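Hydrolase, putative (Plasmodium vivax, PDB 2B30) is a putative Cof-like hydrolase of the haloacid dehalogenase superfamily, seen with bound calcium, that may act as a magnesium-dependent phosphatase on an unidentified substrate. Local coordinates at residues Ile101-Asp104 / Tyr108-Leu111; Asn251-Leu256 / Lys273-Cys278; Asn197-Phe202 / Leu206-Thr211. One frame throughout, in Å; residues are numbered along the deposited sequence.

From the N terminus, contact 1 comes first: it closes the three-residue turn between strands 101-103 and 109-112, at one margin of the eight-stranded core sheet. Contact 3 follows, where helix 191-201 turns back through three residues into strand 206-210, the margin of the six-stranded second sheet. Contact 2 comes last and closes a longer loop of sixteen residues, tying helix 253-257 to the end of helix 270-275 near the far margin of the core sheet. The three run in series, none nested or crossing. Contact 1 touches neither of the others, its centre about 24 Å from that of contact 2. Contacts 2 and 3 meet where N251 packs on F209, so the two sheet domains adjoin there.

Contact 1 of 3, residues Ile101-Asp104 / Tyr108-Leu111; sequences IVYD and YTLL
Y108 faces D104 across the tight turn of a beta hairpin whose second strand, 109-112, is the edge strand of the eight-stranded core sheet of this haloacid dehalogenase-like fold. The hairpin carries a classic beta bulge, in which L110 and L111 together oppose V102. At Y108 the backbone N gives its hydrogen to D104 OD1 at 2.6 Å, reaching the oxygen from above the carboxylate plane. D104 CG is turned between its own backbone N and carbonyl carbon (chi1 72°), which brings the carboxylate over the turn, where OD1 also receives a weak bond from I106 N. An aspartate suits this place because its short side chain can collect backbone N-H groups. Y108 O accepts D104 N at 3.1 Å and lies near the plane of the Y103 ring, at its edge.

T109 and Y103 form an antiparallel non-hydrogen-bonded pair. Their side chains run alongside each other on one face of the sheet, T109 OG1 standing 3.7 Å from Y103 CE1 at the ring edge, while the phenol end of Y103 extends further to a hydrogen bond with E142. L110 N then bonds to V102 O at 2.8 Å. The L110 side chain points at the opposite strand: its CD1 lies 4.0 Å from V102 CG1 and equally near D104 CB, and L232 and H235 of helix 225-235 adjoin it. Such branched aliphatic residues suit the face that this helix covers. L111, one step on, sets its CB 4.0 Å from V102 CG2, while its side chain touches Y231. The bulge ends at L111 O, which takes V102 N at 2.9 Å and also receives a CA-H contact from I101 CA.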
# COMPACT_ATOMS: atom_id res chain seq x y z
N ILE A 101 -0.56 -12.62 -8.48
CA ILE A 101 -0.64 -13.02 -9.89
C ILE A 101 -1.48 -12.01 -10.67
O ILE A 101 -2.62 -11.74 -10.29
CB ILE A 101 -1.20 -14.45 -10.09
CG1 ILE A 101 -0.27 -15.47 -9.46
CG2 ILE A 101 -1.35 -14.78 -11.59
CD1 ILE A 101 -0.83 -16.88 -9.43
N VAL A 102 -0.93 -11.49 -11.76
CA VAL A 102 -1.61 -10.47 -12.56
C VAL A 102 -1.50 -10.77 -14.06
O VAL A 102 -0.41 -11.01 -14.56
CB VAL A 102 -1.01 -9.07 -12.30
CG1 VAL A 102 -1.76 -8.01 -13.09
CG2 VAL A 102 -1.03 -8.75 -10.82
N TYR A 103 -2.64 -10.74 -14.75
CA TYR A 103 -2.68 -10.96 -16.20
C TYR A 103 -3.15 -9.71 -16.92
O TYR A 103 -4.09 -9.04 -16.46
CB TYR A 103 -3.61 -12.10 -16.55
CG TYR A 103 -3.18 -13.43 -16.00
CD1 TYR A 103 -2.03 -14.05 -16.46
CD2 TYR A 103 -3.92 -14.07 -15.02
CE1 TYR A 103 -1.63 -15.28 -15.94
CE2 TYR A 103 -3.53 -15.30 -14.50
CZ TYR A 103 -2.39 -15.89 -14.97
OH TYR A 103 -2.01 -17.09 -14.45
N ASP A 104 -2.51 -9.37 -18.04
CA ASP A 104 -3.02 -8.27 -18.87
C ASP A 104 -4.17 -8.80 -19.73
O ASP A 104 -4.49 -9.99 -19.68
CB ASP A 104 -1.91 -7.56 -19.68
CG ASP A 104 -1.34 -8.39 -20.84
OD1 ASP A 104 -1.71 -9.56 -21.08
OD2 ASP A 104 -0.49 -7.83 -21.54
N TYR A 108 -0.78 -12.01 -20.76
CA TYR A 108 0.62 -11.99 -20.34
C TYR A 108 0.74 -11.91 -18.81
O TYR A 108 0.00 -11.18 -18.15
CB TYR A 108 1.39 -10.83 -20.98
CG TYR A 108 2.87 -10.77 -20.63
CD1 TYR A 108 3.81 -11.47 -21.39
CD2 TYR A 108 3.33 -9.98 -19.58
CE1 TYR A 108 5.19 -11.40 -21.10
CE2 TYR A 108 4.69 -9.89 -19.27
CZ TYR A 108 5.63 -10.61 -20.03
OH TYR A 108 6.98 -10.53 -19.72
N THR A 109 1.68 -12.68 -18.27
CA THR A 109 1.94 -12.73 -16.85
C THR A 109 2.75 -11.50 -16.46
O THR A 109 3.97 -11.43 -16.68
CB THR A 109 2.72 -14.00 -16.46
OG1 THR A 109 1.93 -15.15 -16.76
CG2 THR A 109 3.01 -14.01 -14.98
N LEU A 110 2.05 -10.53 -15.89
CA LEU A 110 2.70 -9.31 -15.42
C LEU A 110 3.38 -9.58 -14.08
O LEU A 110 4.35 -8.93 -13.74
CB LEU A 110 1.68 -8.17 -15.29
CG LEU A 110 1.13 -7.59 -16.60
CD1 LEU A 110 0.02 -6.54 -16.36
CD2 LEU A 110 2.24 -6.97 -17.38
N LEU A 111 2.90 -10.56 -13.34
CA LEU A 111 3.40 -10.81 -12.01
C LEU A 111 2.97 -12.17 -11.53
O LEU A 111 1.78 -12.52 -11.60
CB LEU A 111 2.85 -9.75 -11.04
CG LEU A 111 3.56 -9.68 -9.69
CD1 LEU A 111 4.99 -9.12 -9.82
CD2 LEU A 111 2.73 -8.82 -8.74

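Contact 2 of 3, residues Asn251-Leu256 / Lys273-Cys278; sequences NDIAML and KSHAKC
The imidazole of H275 has I253 CG2 over one face, 3.6 Å from the ring centroid and 17° off the normal, a CH-pi contact in which the methyl sits slightly toward the rim, nearest H275 CG. With I253 CG1 beside the backbone N (chi1 -68°), the CG2 methyl takes the position opposite that N and is carried over the ring. At the ring edge, ND1 makes a weak hydrogen bond with S257 OG. A beta-branched residue suits the helix surface here, offering one methyl to the ring. Helix 253-257 follows the GDxxxD motif of the haloacid dehalogenase fold, D248 to D252, and strand 261-264, helix 270-275 and strand 278-279 then form a beta-alpha-beta crossover. As helix 270-275 ends, A276 packs its CB 4.2 Å from L256 CB, with S262 and A264 of the neighbouring strand also against it, so a small side chain fits well. L256, buried, lies about 7 Å from the calcium ligands D33 and D248, measured between side chains. L256 O and H275 O approach to 3.2 Å as two acceptors; S262 OG serves the first, N204 ND2 of the second subunit the other.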
# COMPACT_ATOMS: atom_id res chain seq x y z
N ASN A 251 -9.16 -7.99 2.70
CA ASN A 251 -8.23 -7.97 1.56
C ASN A 251 -8.63 -6.98 0.45
O ASN A 251 -7.97 -6.93 -0.61
CB ASN A 251 -8.04 -9.38 0.99
CG ASN A 251 -9.29 -9.95 0.37
OD1 ASN A 251 -10.41 -9.55 0.72
ND2 ASN A 251 -9.12 -10.87 -0.55
N ASP A 252 -9.69 -6.20 0.68
CA ASP A 252 -10.11 -5.13 -0.24
C ASP A 252 -9.75 -3.73 0.29
O ASP A 252 -9.85 -2.75 -0.44
CB ASP A 252 -11.63 -5.17 -0.46
CG ASP A 252 -12.10 -6.46 -1.09
OD1 ASP A 252 -11.57 -6.84 -2.15
OD2 ASP A 252 -13.03 -7.09 -0.53
N ILE A 253 -9.35 -3.62 1.54
CA ILE A 253 -9.24 -2.31 2.20
C ILE A 253 -8.24 -1.35 1.56
O ILE A 253 -8.50 -0.14 1.47
CB ILE A 253 -8.91 -2.48 3.70
CG1 ILE A 253 -10.08 -3.11 4.44
CG2 ILE A 253 -8.55 -1.13 4.34
CD1 ILE A 253 -9.64 -3.76 5.70
N ALA A 254 -7.10 -1.87 1.12
CA ALA A 254 -6.08 -1.02 0.51
C ALA A 254 -6.53 -0.48 -0.82
O ALA A 254 -6.15 0.62 -1.18
CB ALA A 254 -4.78 -1.76 0.34
N MET A 255 -7.34 -1.24 -1.56
CA MET A 255 -7.84 -0.73 -2.84
C MET A 255 -9.06 0.17 -2.64
O MET A 255 -9.31 1.04 -3.47
CB MET A 255 -8.13 -1.86 -3.81
CG MET A 255 -9.44 -2.59 -3.59
SD MET A 255 -9.61 -3.81 -4.89
CE MET A 255 -11.20 -4.54 -4.47
N LEU A 256 -9.80 -0.03 -1.55
CA LEU A 256 -10.92 0.86 -1.23
C LEU A 256 -10.43 2.21 -0.67
O LEU A 256 -11.05 3.25 -0.91
CB LEU A 256 -11.87 0.18 -0.25
CG LEU A 256 -12.55 -1.09 -0.77
CD1 LEU A 256 -13.21 -1.88 0.36
CD2 LEU A 256 -13.55 -0.75 -1.85
N LYS A 273 -16.35 -0.81 4.91
CA LYS A 273 -17.38 0.23 4.77
C LYS A 273 -16.83 1.63 5.03
O LYS A 273 -17.21 2.58 4.34
CB LYS A 273 -18.56 -0.04 5.71
CG LYS A 273 -19.54 -1.12 5.22
CD LYS A 273 -20.74 -1.30 6.18
CE LYS A 273 -21.75 -2.30 5.62
NZ LYS A 273 -22.99 -2.43 6.43
N SER A 274 -15.93 1.75 6.02
CA SER A 274 -15.36 3.05 6.39
C SER A 274 -14.22 3.47 5.47
O SER A 274 -14.05 4.66 5.21
CB SER A 274 -14.89 3.06 7.85
OG SER A 274 -14.06 1.95 8.12
N HIS A 275 -13.43 2.51 4.99
CA HIS A 275 -12.27 2.82 4.16
C HIS A 275 -12.68 3.22 2.74
O HIS A 275 -11.98 3.97 2.05
CB HIS A 275 -11.26 1.67 4.17
CG HIS A 275 -10.38 1.67 5.38
ND1 HIS A 275 -9.24 2.43 5.46
CD2 HIS A 275 -10.49 1.02 6.56
CE1 HIS A 275 -8.68 2.26 6.65
NE2 HIS A 275 -9.42 1.40 7.33
N ALA A 276 -13.84 2.72 2.32
CA ALA A 276 -14.44 3.09 1.04
C ALA A 276 -15.01 4.49 1.10
O ALA A 276 -15.19 5.03 2.18
CB ALA A 276 -15.53 2.09 0.66
N LYS A 277 -15.30 5.07 -0.05
CA LYS A 277 -15.88 6.42 -0.12
C LYS A 277 -17.35 6.35 0.25
O LYS A 277 -17.88 7.24 0.93
CB LYS A 277 -15.77 7.00 -1.53
CG LYS A 277 -15.99 8.51 -1.63
CD LYS A 277 -16.37 8.91 -3.06
CE LYS A 277 -15.68 10.20 -3.52
NZ LYS A 277 -16.04 10.53 -4.95
N CYS A 278 -17.99 5.28 -0.19
CA CYS A 278 -19.42 5.21 -0.18
C CYS A 278 -19.89 3.77 -0.02
O CYS A 278 -19.42 2.87 -0.72
CB CYS A 278 -19.91 5.79 -1.49
SG CYS A 278 -21.66 5.95 -1.62

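Contact 3 of 3, residues Asn197-Phe202 / Leu206-Thr211; sequences NLKQKF and LTIFTT
F202 and L206 pack side by side where helix 191-201 gives way, through a three-residue turn, to strand 206-210. The short segments run nearly antiparallel, 164° between their directions and 9.3 Å apart at closest approach, a helix lying on the border strand of the six-stranded sheet. This alpha/beta layer is consistent with the cap domain of subfamily IIB hydrolases.

The tight part lies toward the turn. L206 CD1 sits 3.8 Å from F202 CB and approaches the ring obliquely, while L123 and V218 also touch L206. The F202 ring meets Y126 edge-to-face, so large apolar side chains suit this buried corner between two helices and the sheet. I208, two residues further along the strand, again points at the helix: its CD1 comes 3.9 Å from F202 O, and its CG2 lies 4.4 Å from L198 CD2.

The other side is looser and partly exposed. K199 has its CG opposite the carbonyl carbon (chi1 -75°) and its chain extended beyond, which lays CE 3.5 Å from I208 O. NZ remains 4.5 Å from T210 OG1, and no hydrogen bond joins them. A lysine suits this border because its methylenes can lie against the strand while the ammonium group is carried on past I208 toward T210.

The sole hydrogen bond between the two segments is weak, L206 N to F202 O at 3.4 Å. The joint of helix and strand therefore depends chiefly on the apolar fit of F202, L206, I208 and L198, with no strong polar bond across it.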
# COMPACT_ATOMS: atom_id res chain seq x y z
N ASN A 197 -1.57 -16.52 16.72
CA ASN A 197 -0.22 -17.11 16.82
C ASN A 197 0.52 -17.12 15.48
O ASN A 197 1.75 -17.05 15.44
CB ASN A 197 -0.27 -18.54 17.35
CG ASN A 197 -1.13 -18.66 18.60
OD1 ASN A 197 -1.01 -17.87 19.53
ND2 ASN A 197 -2.02 -19.64 18.61
N LEU A 198 -0.25 -17.22 14.40
CA LEU A 198 0.31 -17.17 13.05
C LEU A 198 0.82 -15.76 12.73
O LEU A 198 1.94 -15.58 12.23
CB LEU A 198 -0.73 -17.63 12.02
CG LEU A 198 -0.30 -17.98 10.60
CD1 LEU A 198 0.75 -19.08 10.57
CD2 LEU A 198 -1.52 -18.38 9.78
N LYS A 199 0.00 -14.76 13.05
CA LYS A 199 0.37 -13.36 12.80
C LYS A 199 1.57 -12.86 13.61
O LYS A 199 2.14 -11.83 13.25
CB LYS A 199 -0.83 -12.43 13.03
CG LYS A 199 -1.88 -12.46 11.93
CD LYS A 199 -2.77 -11.24 12.00
CE LYS A 199 -3.86 -11.26 10.94
NZ LYS A 199 -4.76 -10.08 11.06
N GLN A 200 1.96 -13.56 14.67
CA GLN A 200 3.13 -13.14 15.46
C GLN A 200 4.37 -13.99 15.18
O GLN A 200 5.50 -13.53 15.34
CB GLN A 200 2.83 -13.11 16.97
CG GLN A 200 2.31 -14.40 17.53
CD GLN A 200 2.19 -14.40 19.05
OE1 GLN A 200 1.64 -15.35 19.63
NE2 GLN A 200 2.70 -13.35 19.70
N LYS A 201 4.16 -15.24 14.78
CA LYS A 201 5.28 -16.06 14.33
C LYS A 201 5.84 -15.49 13.01
O LYS A 201 7.05 -15.48 12.81
CB LYS A 201 4.85 -17.52 14.14
N PHE A 202 4.93 -15.01 12.15
CA PHE A 202 5.30 -14.50 10.82
C PHE A 202 4.85 -13.04 10.62
O PHE A 202 4.45 -12.63 9.53
CB PHE A 202 4.73 -15.41 9.72
CG PHE A 202 5.17 -16.84 9.84
CD1 PHE A 202 6.37 -17.27 9.28
CD2 PHE A 202 4.39 -17.77 10.52
CE1 PHE A 202 6.79 -18.59 9.40
CE2 PHE A 202 4.79 -19.09 10.65
CZ PHE A 202 5.99 -19.50 10.08
N LEU A 206 5.11 -12.38 6.21
CA LEU A 206 4.05 -12.85 5.32
C LEU A 206 2.85 -11.92 5.44
O LEU A 206 2.63 -11.31 6.48
CB LEU A 206 3.59 -14.26 5.71
CG LEU A 206 4.50 -15.45 5.41
CD1 LEU A 206 4.06 -16.69 6.19
CD2 LEU A 206 4.55 -15.74 3.91
N THR A 207 2.10 -11.83 4.36
CA THR A 207 0.78 -11.21 4.36
C THR A 207 -0.24 -12.26 4.81
O THR A 207 -0.39 -13.31 4.17
CB THR A 207 0.45 -10.75 2.94
OG1 THR A 207 1.43 -9.80 2.52
CG2 THR A 207 -0.95 -10.15 2.85
N ILE A 208 -0.93 -12.00 5.92
CA ILE A 208 -1.96 -12.92 6.40
C ILE A 208 -3.29 -12.19 6.51
O ILE A 208 -3.51 -11.42 7.44
CB ILE A 208 -1.60 -13.54 7.77
CG1 ILE A 208 -0.28 -14.31 7.72
CG2 ILE A 208 -2.72 -14.47 8.24
CD1 ILE A 208 0.81 -13.72 8.61
N PHE A 209 -4.19 -12.46 5.56
CA PHE A 209 -5.55 -11.95 5.65
C PHE A 209 -6.47 -13.00 6.25
O PHE A 209 -6.19 -14.19 6.20
CB PHE A 209 -6.07 -11.53 4.28
CG PHE A 209 -5.44 -10.27 3.73
CD1 PHE A 209 -5.55 -9.06 4.42
CD2 PHE A 209 -4.75 -10.28 2.52
CE1 PHE A 209 -4.98 -7.89 3.92
CE2 PHE A 209 -4.18 -9.11 2.01
CZ PHE A 209 -4.29 -7.91 2.71
N THR A 210 -7.57 -12.52 6.84
CA THR A 210 -8.60 -13.36 7.42
C THR A 210 -9.84 -13.29 6.54
O THR A 210 -10.35 -12.20 6.28
CB THR A 210 -8.93 -12.91 8.85
OG1 THR A 210 -7.76 -13.06 9.66
CG2 THR A 210 -10.05 -13.74 9.44
N THR A 211 -10.31 -14.45 6.09
CA THR A 211 -11.49 -14.55 5.22
C THR A 211 -12.72 -14.15 6.01
O THR A 211 -12.69 -14.10 7.25
CB THR A 211 -11.66 -16.00 4.65
OG1 THR A 211 -10.48 -16.36 3.91
CG2 THR A 211 -12.85 -16.13 3.71